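Local coordinates for protein putative histidinol-phosphate aminotransferase (Erwinia carotovora atroseptica, PDB 3LY1) that probably acts as a pyridoxal-phosphate-dependent aminotransferase of the histidinol-phosphate subfamily, and is seen here with the cofactor bound, at residues Y182-N187 / S212-M217; N24-G29 / T263-S268. All coordinates share one frame; numbering follows the deposited sequence. Where two conformers were deposited one is given.

Contact 1 (Y182-N187 / S212-M217). With PLP (pyridoxal-5'-phosphate), chain E; EDO (1,2-ethanediol), chain H.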
ATOM      1  N   TYR A 182     -14.656 -12.904  -1.456  1.00 14.17           N
ATOM      2  CA  TYR A 182     -15.481 -13.414  -2.567  1.00 14.56           C
ATOM      3  C   TYR A 182     -16.994 -13.396  -2.330  1.00 15.02           C
ATOM      4  O   TYR A 182     -17.746 -14.057  -3.060  1.00 15.86           O
ATOM      5  CB  TYR A 182     -15.035 -14.837  -2.951  1.00 13.95           C
ATOM      6  CG  TYR A 182     -13.557 -14.936  -3.300  1.00 14.39           C
ATOM      7  CD1 TYR A 182     -13.074 -14.587  -4.549  1.00 14.08           C
ATOM      8  CD2 TYR A 182     -12.648 -15.374  -2.362  1.00 12.88           C
ATOM      9  CE1 TYR A 182     -11.695 -14.644  -4.827  1.00 13.40           C
ATOM     10  CE2 TYR A 182     -11.286 -15.457  -2.646  1.00 13.70           C
ATOM     11  CZ  TYR A 182     -10.818 -15.086  -3.879  1.00 15.56           C
ATOM     12  OH  TYR A 182      -9.451 -15.143  -4.141  1.00 15.32           O
ATOM     13  N   ALA A 183     -17.443 -12.670  -1.317  1.00 14.58           N
ATOM     14  CA  ALA A 183     -18.806 -12.861  -0.781  1.00 14.99           C
ATOM     15  C   ALA A 183     -19.917 -12.459  -1.763  1.00 14.83           C
ATOM     16  O   ALA A 183     -20.961 -13.084  -1.779  1.00 14.14           O
ATOM     17  CB  ALA A 183     -18.984 -12.125   0.533  1.00 15.45           C
ATOM     18  N   GLU A 184     -19.686 -11.474  -2.620  1.00 14.99           N
ATOM     19  CA  GLU A 184     -20.733 -11.062  -3.559  1.00 15.96           C
ATOM     20  C   GLU A 184     -21.101 -12.087  -4.651  1.00 16.35           C
ATOM     21  O   GLU A 184     -22.154 -11.986  -5.278  1.00 17.41           O
ATOM     22  CB  GLU A 184     -20.392  -9.705  -4.187  1.00 16.97           C
ATOM     23  CG  GLU A 184     -20.389  -8.529  -3.185  1.00 17.17           C
ATOM     24  CD  GLU A 184     -19.060  -8.302  -2.452  1.00 20.23           C
ATOM     25  OE1 GLU A 184     -18.152  -9.150  -2.517  1.00 19.60           O
ATOM     26  OE2 GLU A 184     -18.935  -7.256  -1.778  1.00 23.10           O
ATOM     27  N   PHE A 185     -20.256 -13.079  -4.866  1.00 17.15           N
ATOM     28  CA  PHE A 185     -20.529 -14.145  -5.822  1.00 16.04           C
ATOM     29  C   PHE A 185     -21.459 -15.220  -5.256  1.00 16.56           C
ATOM     30  O   PHE A 185     -21.923 -16.075  -6.010  1.00 17.40           O
ATOM     31  CB  PHE A 185     -19.216 -14.819  -6.220  1.00 16.03           C
ATOM     32  CG  PHE A 185     -18.286 -13.942  -7.000  1.00 15.89           C
ATOM     33  CD1 PHE A 185     -18.583 -13.566  -8.291  1.00 16.28           C
ATOM     34  CD2 PHE A 185     -17.076 -13.549  -6.463  1.00 14.06           C
ATOM     35  CE1 PHE A 185     -17.714 -12.768  -9.021  1.00 16.26           C
ATOM     36  CE2 PHE A 185     -16.203 -12.763  -7.173  1.00 14.63           C
ATOM     37  CZ  PHE A 185     -16.516 -12.361  -8.463  1.00 14.04           C
ATOM     38  N   VAL A 186     -21.689 -15.210  -3.934  1.00 17.05           N
ATOM     39  CA  VAL A 186     -22.314 -16.347  -3.249  1.00 16.93           C
ATOM     40  C   VAL A 186     -23.783 -16.512  -3.669  1.00 17.64           C
ATOM     41  O   VAL A 186     -24.511 -15.529  -3.808  1.00 17.82           O
ATOM     42  CB  VAL A 186     -22.226 -16.235  -1.692  1.00 16.10           C
ATOM     43  CG1 VAL A 186     -23.114 -17.299  -1.059  1.00 16.27           C
ATOM     44  CG2 VAL A 186     -20.731 -16.377  -1.163  1.00 15.76           C
ATOM     45  N   ASN A 187     -24.191 -17.763  -3.905  1.00 18.60           N
ATOM     46  CA  ASN A 187     -25.613 -18.095  -4.154  1.00 19.49           C
ATOM     47  C   ASN A 187     -26.256 -18.823  -2.967  1.00 19.69           C
ATOM     48  O   ASN A 187     -27.444 -18.779  -2.789  1.00 20.33           O
ATOM     49  CB  ASN A 187     -25.728 -18.939  -5.433  1.00 19.36           C
ATOM     50  CG  ASN A 187     -25.556 -18.090  -6.694  1.00 20.64           C
ATOM     51  OD1 ASN A 187     -26.373 -17.210  -6.966  1.00 21.82           O
ATOM     52  ND2 ASN A 187     -24.462 -18.312  -7.429  1.00 21.57           N
ATOM     53  N   SER A 212     -10.999  -6.168  -5.339  1.00 15.54           N
ATOM     54  CA  SER A 212     -10.194  -6.931  -6.283  1.00 16.02           C
ATOM     55  C   SER A 212     -11.008  -8.010  -7.039  1.00 16.45           C
ATOM     56  O   SER A 212     -10.518  -8.523  -8.021  1.00 16.98           O
ATOM     57  CB  SER A 212      -9.022  -7.603  -5.576  1.00 16.34           C
ATOM     58  OG  SER A 212      -8.040  -6.689  -5.161  1.00 16.78           O
ATOM     59  N   LYS A 213     -12.213  -8.351  -6.583  1.00 15.41           N
ATOM     60  CA  LYS A 213     -12.926  -9.541  -7.103  1.00 16.03           C
ATOM     61  C   LYS A 213     -14.217  -9.165  -7.834  1.00 15.73           C
ATOM     62  O   LYS A 213     -14.153  -8.873  -9.018  1.00 15.27           O
ATOM     63  CB  LYS A 213     -13.121 -10.585  -6.007  1.00 16.57           C
ATOM     64  CG  LYS A 213     -11.827 -10.914  -5.192  1.00 16.93           C
ATOM     65  CD  LYS A 213     -10.701 -11.540  -6.000  1.00 18.62           C
ATOM     66  CE  LYS A 213      -9.422 -11.731  -5.196  1.00 22.75           C
ATOM     67  NZ  LYS A 213      -8.326 -12.362  -6.004  1.00 26.40           N
ATOM     68  N   ILE A 214     -15.360  -9.079  -7.169  1.00 16.54           N
ATOM     69  CA  ILE A 214     -16.588  -8.708  -7.904  1.00 16.64           C
ATOM     70  C   ILE A 214     -16.380  -7.374  -8.651  1.00 16.77           C
ATOM     71  O   ILE A 214     -16.831  -7.227  -9.805  1.00 16.57           O
ATOM     72  CB  ILE A 214     -17.860  -8.653  -7.000  1.00 16.21           C
ATOM     73  CG1 ILE A 214     -19.141  -8.543  -7.846  1.00 19.74           C
ATOM     74  CG2 ILE A 214     -17.804  -7.528  -6.029  1.00 17.41           C
ATOM     75  CD1 ILE A 214     -19.853  -9.837  -8.057  1.00 18.61           C
ATOM     76  N   HIS A 215     -15.686  -6.420  -8.009  1.00 16.31           N
ATOM     77  CA  HIS A 215     -15.481  -5.103  -8.598  1.00 16.15           C
ATOM     78  C   HIS A 215     -14.366  -5.106  -9.646  1.00 15.50           C
ATOM     79  O   HIS A 215     -14.123  -4.099 -10.276  1.00 16.12           O
ATOM     80  CB  HIS A 215     -15.179  -4.045  -7.519  1.00 17.24           C
ATOM     81  CG  HIS A 215     -16.365  -3.674  -6.667  1.00 17.22           C
ATOM     82  ND1 HIS A 215     -17.232  -2.667  -7.011  1.00 19.80           N
ATOM     83  CD2 HIS A 215     -16.810  -4.169  -5.486  1.00 19.72           C
ATOM     84  CE1 HIS A 215     -18.156  -2.549  -6.075  1.00 21.06           C
ATOM     85  NE2 HIS A 215     -17.927  -3.451  -5.142  1.00 17.27           N
ATOM     86  N   ALA A 216     -13.657  -6.214  -9.804  1.00 15.34           N
ATOM     87  CA  ALA A 216     -12.698  -6.368 -10.915  1.00 16.35           C
ATOM     88  C   ALA A 216     -11.523  -5.372 -10.899  1.00 16.43           C
ATOM     89  O   ALA A 216     -11.047  -4.974 -11.948  1.00 17.78           O
ATOM     90  CB  ALA A 216     -13.444  -6.302 -12.287  1.00 15.12           C
HETATM   91  N   MSE A 217     -11.017  -5.028  -9.719  1.00 16.93           N
HETATM   92  CA  MSE A 217      -9.962  -4.010  -9.605  1.00 17.12           C
HETATM   93  C   MSE A 217      -8.726  -4.519  -8.854  1.00 17.30           C
HETATM   94  O   MSE A 217      -8.060  -3.729  -8.153  1.00 17.31           O
HETATM   95  CB  MSE A 217     -10.522  -2.775  -8.886  1.00 17.91           C
HETATM   96  CG  MSE A 217     -11.699  -2.132  -9.555  1.00 17.57           C
HETATM   97 SE   MSE A 217     -12.611  -0.667  -8.480  0.75 18.21          SE
HETATM   98  CE  MSE A 217     -11.164  -0.055  -7.745  1.00  2.00           C
TER
HETATM   99  N1  PLP E 500      -8.334 -12.771   0.856  1.00 22.27           N
HETATM  100  C2  PLP E 500      -8.532 -13.858   0.029  1.00 23.66           C
HETATM  101  C2A PLP E 500      -9.374 -15.004   0.532  1.00 21.62           C
HETATM  102  C3  PLP E 500      -7.918 -13.864  -1.223  1.00 23.38           C
HETATM  103  O3  PLP E 500      -8.097 -14.942  -2.030  1.00 23.50           O
HETATM  104  C4  PLP E 500      -7.115 -12.772  -1.620  1.00 29.17           C
HETATM  105  C4A PLP E 500      -6.552 -12.701  -3.016  1.00 33.61           C
HETATM  106  O4A PLP E 500      -5.958 -13.696  -3.396  1.00 41.58           O
HETATM  107  C5  PLP E 500      -6.918 -11.685  -0.761  1.00 23.83           C
HETATM  108  C6  PLP E 500      -7.537 -11.724   0.490  1.00 22.61           C
HETATM  109  C5A PLP E 500      -6.056 -10.497  -1.129  1.00 26.61           C
HETATM  110  O4P PLP E 500      -6.518  -9.751  -2.271  1.00 24.18           O
HETATM  111  P   PLP E 500      -6.263  -8.180  -2.390  1.00 23.16           P
HETATM  112  O1P PLP E 500      -4.991  -7.761  -1.721  1.00 23.75           O
HETATM  113  O2P PLP E 500      -7.497  -7.609  -1.745  1.00 25.58           O
HETATM  114  O3P PLP E 500      -6.250  -7.989  -3.898  1.00 27.13           O
HETATM  115  C1  EDO H   2     -17.044  -2.982  -1.454  1.00 40.92           C
HETATM  116  O1  EDO H   2     -17.218  -4.244  -0.819  1.00 40.07           O
HETATM  117  C2  EDO H   2     -18.319  -2.175  -1.269  1.00 40.94           C
HETATM  118  O2  EDO H   2     -19.245  -2.593  -2.264  1.00 42.85           O
HETATM  119  O   HOH W   1     -15.945  -9.631  -4.149  1.00 20.05           O

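Contact 2 (N24-G29 / T263-S268)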
ATOM      1  N   ASN A  24      -7.671 -15.983  -9.500  1.00 16.22           N
ATOM      2  CA  ASN A  24      -9.018 -15.543  -9.125  1.00 17.20           C
ATOM      3  C   ASN A  24      -9.326 -14.094  -9.479  1.00 17.38           C
ATOM      4  O   ASN A  24     -10.125 -13.414  -8.801  1.00 17.73           O
ATOM      5  CB  ASN A  24      -9.301 -15.774  -7.623  1.00 16.90           C
ATOM      6  CG  ASN A  24      -9.185 -17.234  -7.193  1.00 16.99           C
ATOM      7  OD1 ASN A  24      -8.977 -17.547  -5.969  1.00 20.05           O
ATOM      8  ND2 ASN A  24      -9.305 -18.132  -8.149  1.00  9.89           N
ATOM      9  N   GLU A  25      -8.687 -13.603 -10.527  1.00 17.02           N
ATOM     10  CA  GLU A  25      -8.959 -12.260 -11.017  1.00 17.17           C
ATOM     11  C   GLU A  25     -10.271 -12.319 -11.765  1.00 17.40           C
ATOM     12  O   GLU A  25     -10.615 -13.351 -12.340  1.00 17.41           O
ATOM     13  CB  GLU A  25      -7.815 -11.769 -11.923  1.00 16.88           C
ATOM     14  CG  GLU A  25      -6.445 -11.825 -11.200  1.00 17.57           C
ATOM     15  CD  GLU A  25      -5.245 -11.934 -12.139  1.00 17.39           C
ATOM     16  OE1 GLU A  25      -5.290 -12.731 -13.111  1.00 16.42           O
ATOM     17  OE2 GLU A  25      -4.233 -11.243 -11.874  1.00 15.48           O
ATOM     18  N   ASN A  26     -11.011 -11.214 -11.775  1.00 16.87           N
ATOM     19  CA  ASN A  26     -12.238 -11.109 -12.534  1.00 16.97           C
ATOM     20  C   ASN A  26     -11.777 -10.956 -13.982  1.00 18.60           C
ATOM     21  O   ASN A  26     -10.879 -10.138 -14.221  1.00 19.24           O
ATOM     22  CB  ASN A  26     -13.014  -9.866 -12.097  1.00 15.88           C
ATOM     23  CG  ASN A  26     -14.442  -9.841 -12.594  1.00 16.23           C
ATOM     24  OD1 ASN A  26     -14.727 -10.113 -13.780  1.00 16.67           O
ATOM     25  ND2 ASN A  26     -15.357  -9.462 -11.707  1.00 12.36           N
ATOM     26  N   PRO A  27     -12.312 -11.791 -14.919  1.00 18.44           N
ATOM     27  CA  PRO A  27     -11.893 -11.805 -16.335  1.00 19.22           C
ATOM     28  C   PRO A  27     -12.537 -10.686 -17.147  1.00 19.03           C
ATOM     29  O   PRO A  27     -12.135 -10.430 -18.298  1.00 19.26           O
ATOM     30  CB  PRO A  27     -12.391 -13.166 -16.834  1.00 19.06           C
ATOM     31  CG  PRO A  27     -13.646 -13.400 -16.023  1.00 19.86           C
ATOM     32  CD  PRO A  27     -13.299 -12.857 -14.644  1.00 19.17           C
ATOM     33  N   LEU A  28     -13.517 -10.033 -16.533  0.50 18.44           N
ATOM     34  CA  LEU A  28     -14.105  -8.841 -17.056  0.50 18.02           C
ATOM     35  C   LEU A  28     -13.232  -7.631 -16.770  0.50 18.14           C
ATOM     36  O   LEU A  28     -12.594  -7.535 -15.721  0.50 17.52           O
ATOM     37  CB  LEU A  28     -15.462  -8.618 -16.404  0.50 18.01           C
ATOM     38  CG  LEU A  28     -16.514  -9.689 -16.668  0.50 18.13           C
ATOM     39  CD1 LEU A  28     -17.826  -9.278 -16.021  0.50 16.49           C
ATOM     40  CD2 LEU A  28     -16.662  -9.871 -18.170  0.50 17.91           C
ATOM     41  N   GLY A  29     -13.217  -6.682 -17.696  0.50 17.88           N
ATOM     42  CA  GLY A  29     -12.683  -5.390 -17.347  0.50 18.37           C
ATOM     43  C   GLY A  29     -13.411  -4.934 -16.100  0.50 18.90           C
ATOM     44  O   GLY A  29     -14.508  -5.406 -15.802  0.50 19.04           O
ATOM     45  N   THR A 263     -24.087  -6.589 -10.783  1.00 19.54           N
ATOM     46  CA  THR A 263     -25.034  -7.625 -11.228  1.00 19.51           C
ATOM     47  C   THR A 263     -24.498  -8.439 -12.401  1.00 18.57           C
ATOM     48  O   THR A 263     -24.569  -9.657 -12.380  1.00 17.93           O
ATOM     49  CB  THR A 263     -26.374  -6.985 -11.598  1.00 19.47           C
ATOM     50  OG1 THR A 263     -26.921  -6.408 -10.407  1.00 20.38           O
ATOM     51  CG2 THR A 263     -27.346  -8.028 -12.197  1.00 19.24           C
ATOM     52  N   TYR A 264     -23.960  -7.754 -13.404  1.00 18.97           N
ATOM     53  CA  TYR A 264     -23.382  -8.407 -14.589  1.00 19.53           C
ATOM     54  C   TYR A 264     -22.138  -9.266 -14.233  1.00 19.15           C
ATOM     55  O   TYR A 264     -21.966 -10.374 -14.755  1.00 18.22           O
ATOM     56  CB  TYR A 264     -23.027  -7.340 -15.644  1.00 20.17           C
ATOM     57  CG  TYR A 264     -22.191  -7.835 -16.802  1.00 23.15           C
ATOM     58  CD1 TYR A 264     -22.663  -8.833 -17.663  1.00 26.99           C
ATOM     59  CD2 TYR A 264     -20.951  -7.277 -17.071  1.00 27.06           C
ATOM     60  CE1 TYR A 264     -21.887  -9.294 -18.732  1.00 29.56           C
ATOM     61  CE2 TYR A 264     -20.161  -7.732 -18.138  1.00 28.89           C
ATOM     62  CZ  TYR A 264     -20.628  -8.739 -18.954  1.00 30.71           C
ATOM     63  OH  TYR A 264     -19.843  -9.170 -20.000  1.00 31.56           O
ATOM     64  N   SER A 265     -21.283  -8.708 -13.380  1.00 17.92           N
ATOM     65  CA  SER A 265     -20.069  -9.367 -12.894  1.00 18.67           C
ATOM     66  C   SER A 265     -20.425 -10.718 -12.243  1.00 17.97           C
ATOM     67  O   SER A 265     -19.826 -11.717 -12.560  1.00 18.80           O
ATOM     68  CB  SER A 265     -19.310  -8.426 -11.933  1.00 18.80           C
ATOM     69  OG  SER A 265     -18.086  -8.978 -11.453  1.00 18.63           O
ATOM     70  N   LYS A 266     -21.437 -10.759 -11.391  1.00 17.81           N
ATOM     71  CA  LYS A 266     -21.889 -12.020 -10.780  1.00 16.89           C
ATOM     72  C   LYS A 266     -22.509 -12.981 -11.826  1.00 17.63           C
ATOM     73  O   LYS A 266     -22.180 -14.177 -11.888  1.00 15.64           O
ATOM     74  CB  LYS A 266     -22.930 -11.750  -9.677  1.00 16.88           C
ATOM     75  CG  LYS A 266     -23.611 -13.012  -9.190  1.00 16.63           C
ATOM     76  CD  LYS A 266     -24.398 -12.830  -7.931  1.00 18.11           C
ATOM     77  CE  LYS A 266     -24.755 -14.182  -7.346  1.00 19.79           C
ATOM     78  NZ  LYS A 266     -25.536 -15.005  -8.315  1.00 19.22           N
ATOM     79  N   LYS A 267     -23.404 -12.445 -12.653  1.00 17.62           N
ATOM     80  CA  LYS A 267     -24.126 -13.263 -13.636  1.00 19.15           C
ATOM     81  C   LYS A 267     -23.170 -13.945 -14.598  1.00 18.89           C
ATOM     82  O   LYS A 267     -23.310 -15.146 -14.856  1.00 19.33           O
ATOM     83  CB  LYS A 267     -25.137 -12.423 -14.413  1.00 19.69           C
ATOM     84  CG  LYS A 267     -25.943 -13.247 -15.455  1.00 24.84           C
ATOM     85  CD  LYS A 267     -26.906 -12.378 -16.303  1.00 29.17           C
ATOM     86  CE  LYS A 267     -28.051 -13.204 -16.964  1.00 32.10           C
ATOM     87  NZ  LYS A 267     -27.721 -14.681 -17.153  1.00 34.83           N
ATOM     88  N   SER A 268     -22.185 -13.195 -15.106  1.00 18.49           N
ATOM     89  CA  SER A 268     -21.174 -13.763 -16.005  1.00 18.56           C
ATOM     90  C   SER A 268     -20.384 -14.870 -15.296  1.00 18.14           C
ATOM     91  O   SER A 268     -20.107 -15.930 -15.877  1.00 18.16           O
ATOM     92  CB  SER A 268     -20.232 -12.680 -16.547  1.00 18.46           C
ATOM     93  OG  SER A 268     -19.178 -13.239 -17.336  1.00 21.49           O
TER
HETATM   94  O   HOH W   2     -17.098 -11.821 -12.998  1.00 16.79           O

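Contact 1 (Y182-N187 / S212-M217)
Two loops that follow neighbouring parallel strands of the large sheet approach with CA atoms of Tyr182 and Lys213 6.5 Å apart: 182-187 runs into a short 3-10 turn (183-185), and 212-217 folds into a type I beta turn from Lys213 to Ala216. Together they wall one side of the cofactor pocket in a chain whose sheet and family are those of a fold-type I aminotransferase. No direct hydrogen bond joins them; side chains and one water do. The Phe185 ring is met on two sides. Ile214 CD1 lies over one face, a CH-pi contact 4.1 Å from the centroid, while Lys213 CB comes up at the ring edge. With CG1 anti to the backbone N (chi1 -169°), Ile214 also lays CG2 against CB of Glu184, at 3.9 Å. The Glu184 carboxylate divides its work: OE2 is salt-bridged to Lys209, and OE1 accepts from a water that in turn accepts from the Ile214 N. Nearer the cofactor, Lys213 bends at chi2 and then runs extended obliquely across Tyr182, CD 3.5 Å from CE1. Tyr182 OH hydrogen-bonds PLP O3 at 2.5 Å, and Ser212 OG donates to the phosphate O3P at 2.5 Å. Lys213 sits where this family carries its Schiff-base lysine, yet no such bond is modelled: NZ, hydrogen-bonded to Tyr48 OH of the second subunit, stops 3.5 Å from PLP C4A, which still carries O4A.

Contact 2 (N24-G29 / T263-S268)
Ser265 OG is held by two hydrogen bonds: it donates to the carbonyl O of Ile214, its strongest partner, and accepts from Asn26 ND2 at 2.8 Å with an N-H...O angle of 147°. The serine oxygen lies almost exactly in the amide plane of Asn26, though that angle leaves the bond somewhat bent. ND2 also donates to the Lys213 carbonyl, which gives the amide nitrogen two acceptors. Amide and serine thus hold the carbonyls of Lys213, which binds pyridoxal phosphate, and Ile214: a second shell to the cofactor site. At the other end of the same amide, OD1 accepts from Leu28 N at 3.0 Å, on a lone pair in the carbonyl plane, an Asx turn. CG anti to the backbone N (chi1 -167°) sends the amide toward the helix, and the bonds at its two ends fix how the flat group is rotated. A water reinforces the join, donating to Ser265 O at 2.8 Å and, more weakly, to Asn26 OD1.

Beyond the turn, the apolar part of the contact is almost all Leu28. Its CD1 fits against the helix surface, 3.5 Å from Tyr264 CE2, and the same methyl rests near Ser265 CA and Ser268 CB. CD2 lies alongside the phenol end, 3.7 Å from Tyr264 OH, so both methyls of the leucine meet the one tyrosine, the two side chains crossing obliquely. The loop, linking strand 19-20 to helix 32-40, thus lies across one side of helix 259-283, while helix 335-350 borders both partners, touching Pro27 and Ser268.

How the contacts relate
Contact 2 closes a long chain loop, and contact 1 is nested within it: the order is 24-29, 182-187, 212-217, 263-268. Their centres lie 8 Å apart. Contact 1 hangs off the ends of strands 174-179 and 205-210 in the seven-stranded sheet, whereas contact 2 joins an N-terminal loop to helix 259-283. They meet directly, through the Ile214 carbonyl at Ser265 and through Asn187 OD1, 2.7 Å from Lys266 NZ. With the Lys213 carbonyl on Asn26 and that of Ile214 on Ser265, the turn that begins at the cofactor-binding lysine is tied to both halves of contact 2. Both contacts also reach the second subunit, consistent with an active site built at the dimer interface.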